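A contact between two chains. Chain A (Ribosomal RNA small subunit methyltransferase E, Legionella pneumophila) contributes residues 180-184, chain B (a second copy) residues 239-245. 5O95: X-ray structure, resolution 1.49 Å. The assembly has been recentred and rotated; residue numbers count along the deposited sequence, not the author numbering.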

# COMPACT_ATOMS: atom_id res chain seq x y z
N LYS A 180 4.08 -6.68 -20.39
CA LYS A 180 5.31 -7.21 -19.85
C LYS A 180 5.20 -7.28 -18.34
O LYS A 180 4.56 -6.43 -17.71
CB LYS A 180 6.51 -6.34 -20.25
CG LYS A 180 6.71 -6.38 -21.76
CD LYS A 180 7.88 -5.52 -22.18
CE LYS A 180 9.21 -6.22 -21.95
NZ LYS A 180 10.33 -5.29 -22.26
N THR A 181 5.77 -8.33 -17.76
CA THR A 181 5.67 -8.51 -16.32
C THR A 181 7.07 -8.60 -15.72
O THR A 181 8.08 -8.51 -16.41
CB THR A 181 4.87 -9.75 -15.95
OG1 THR A 181 5.63 -10.93 -16.23
CG2 THR A 181 3.56 -9.82 -16.75
N TRP A 182 7.10 -8.83 -14.41
CA TRP A 182 8.39 -9.05 -13.76
C TRP A 182 9.15 -10.22 -14.39
O TRP A 182 10.38 -10.25 -14.33
CB TRP A 182 8.23 -9.24 -12.25
CG TRP A 182 7.41 -10.44 -11.86
CD1 TRP A 182 6.07 -10.47 -11.65
CD2 TRP A 182 7.89 -11.78 -11.67
NE1 TRP A 182 5.67 -11.76 -11.34
CE2 TRP A 182 6.77 -12.58 -11.35
CE3 TRP A 182 9.14 -12.39 -11.76
CZ2 TRP A 182 6.87 -13.95 -11.10
CZ3 TRP A 182 9.24 -13.75 -11.52
CH2 TRP A 182 8.11 -14.51 -11.19
N ARG A 183 8.44 -11.17 -15.01
CA ARG A 183 9.10 -12.31 -15.62
C ARG A 183 9.94 -11.91 -16.81
O ARG A 183 10.79 -12.68 -17.26
CB ARG A 183 8.04 -13.33 -16.07
CG ARG A 183 7.16 -13.81 -14.94
CD ARG A 183 5.90 -14.49 -15.45
NE ARG A 183 4.96 -14.74 -14.35
CZ ARG A 183 4.18 -13.82 -13.80
NH1 ARG A 183 4.20 -12.57 -14.24
NH2 ARG A 183 3.38 -14.15 -12.80
N ASP A 184 9.72 -10.71 -17.34
CA ASP A 184 10.40 -10.26 -18.55
C ASP A 184 11.65 -9.46 -18.23
O ASP A 184 12.36 -9.04 -19.16
CB ASP A 184 9.45 -9.40 -19.38
CG ASP A 184 8.31 -10.20 -19.96
OD1 ASP A 184 8.59 -11.12 -20.74
OD2 ASP A 184 7.14 -9.92 -19.61
N GLN B 239 0.63 -12.51 -5.17
CA GLN B 239 0.02 -12.46 -6.50
C GLN B 239 1.06 -12.46 -7.59
O GLN B 239 0.82 -12.98 -8.68
CB GLN B 239 -0.86 -11.23 -6.65
CG GLN B 239 -2.15 -11.28 -5.83
CD GLN B 239 -3.19 -12.27 -6.37
OE1 GLN B 239 -2.90 -13.15 -7.18
NE2 GLN B 239 -4.41 -12.11 -5.88
N ALA B 240 2.22 -11.85 -7.35
CA ALA B 240 3.26 -11.90 -8.37
C ALA B 240 3.85 -13.30 -8.48
O ALA B 240 4.06 -13.81 -9.58
CB ALA B 240 4.34 -10.87 -8.04
N ALA B 241 4.08 -13.95 -7.34
CA ALA B 241 4.71 -15.27 -7.33
C ALA B 241 3.78 -16.34 -7.89
O ALA B 241 4.23 -17.20 -8.67
CB ALA B 241 5.17 -15.63 -5.92
N GLY B 242 2.49 -16.31 -7.54
CA GLY B 242 1.61 -17.40 -7.91
C GLY B 242 0.31 -17.01 -8.56
O GLY B 242 -0.49 -17.88 -8.92
N GLY B 243 0.08 -15.71 -8.74
CA GLY B 243 -1.17 -15.22 -9.29
C GLY B 243 -0.95 -14.47 -10.58
O GLY B 243 -0.12 -14.87 -11.40
N ASP B 244 -1.65 -13.36 -10.76
CA ASP B 244 -1.72 -12.72 -12.07
C ASP B 244 -1.00 -11.38 -12.13
O ASP B 244 -1.28 -10.58 -13.03
CB ASP B 244 -3.16 -12.59 -12.55
CG ASP B 244 -4.03 -11.77 -11.59
OD1 ASP B 244 -3.54 -11.28 -10.55
OD2 ASP B 244 -5.23 -11.62 -11.92
N LEU B 245 -0.07 -11.12 -11.22
CA LEU B 245 0.78 -9.95 -11.39
C LEU B 245 2.04 -10.35 -12.14
O LEU B 245 2.61 -11.41 -11.88
CB LEU B 245 1.16 -9.35 -10.05
CG LEU B 245 0.26 -8.21 -9.59
CD1 LEU B 245 -1.18 -8.62 -9.54
CD2 LEU B 245 0.73 -7.76 -8.21
OXT LEU B 245 2.52 -9.62 -13.01
O HOH W 1 4.59 -7.97 -13.06
O HOH W 2 2.47 -15.80 -10.92

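A C-terminal carboxylate is negatively charged and rich in acceptors, and in a dimer interface a partner subunit can supply donors to it. In this contact the receiving stretch of chain B leaves a helix and curls back on itself: Gly243(B) N makes a weak hydrogen bond to Gln239(B) O (2.8 Å), and Leu245(B) N bonds the same oxygen at 3.3 Å. The fold brings the terminal carboxylate close to the carbonyl of Ala240(B). At Gly243(B) an ideal CB would clash with Gln239(B) OE1, 1.9 Å away, so the lack of a side chain leaves room for that oxygen. In chain A, residues 182-184 form a short 3-10 segment, closed by Asp184(A) N to Thr181(A) O (2.9 Å) and by Thr181(A) N to Asp184(A) OD2 (2.8 Å).

Two side chains of this segment converge on Leu245(B) O. Arg183(A) donates to Leu245(B) O from both NH1 (3.1 Å) and NH2 (3.0 Å), a forked arrangement in which one oxygen sits at the edge of the guanidinium, near its plane. OXT of Leu245(B) lies farther off, in a long salt bridge to Arg183(A) NH1 (3.6 Å). The guanidinium is also held from its own chain, through Arg183(A) NH1 to Thr181(A) OG1 (2.9 Å).

The CA-to-CB bond of Trp182(A) points toward the chain B stretch, and the residue divides its single indole proton between two acceptors, Ala240(B) O and Leu245(B) O, each 3.1 Å from NE1. With angles of 126° and 135° both bonds are weak, as expected of a shared hydrogen. The methyl of Ala240(B) packs nearby, CB to Trp182(A) CD1 at 4.0 Å.

Water completes the arrangement. Water 1 accepts from Trp182(A) N (3.0 Å) and donates to Leu245(B) OXT (2.6 Å); water 2 accepts a weak hydrogen bond from Arg183(A) NH2 (2.7 Å) and donates to Ala240(B) O (2.9 Å) and Gly243(B) O (2.8 Å).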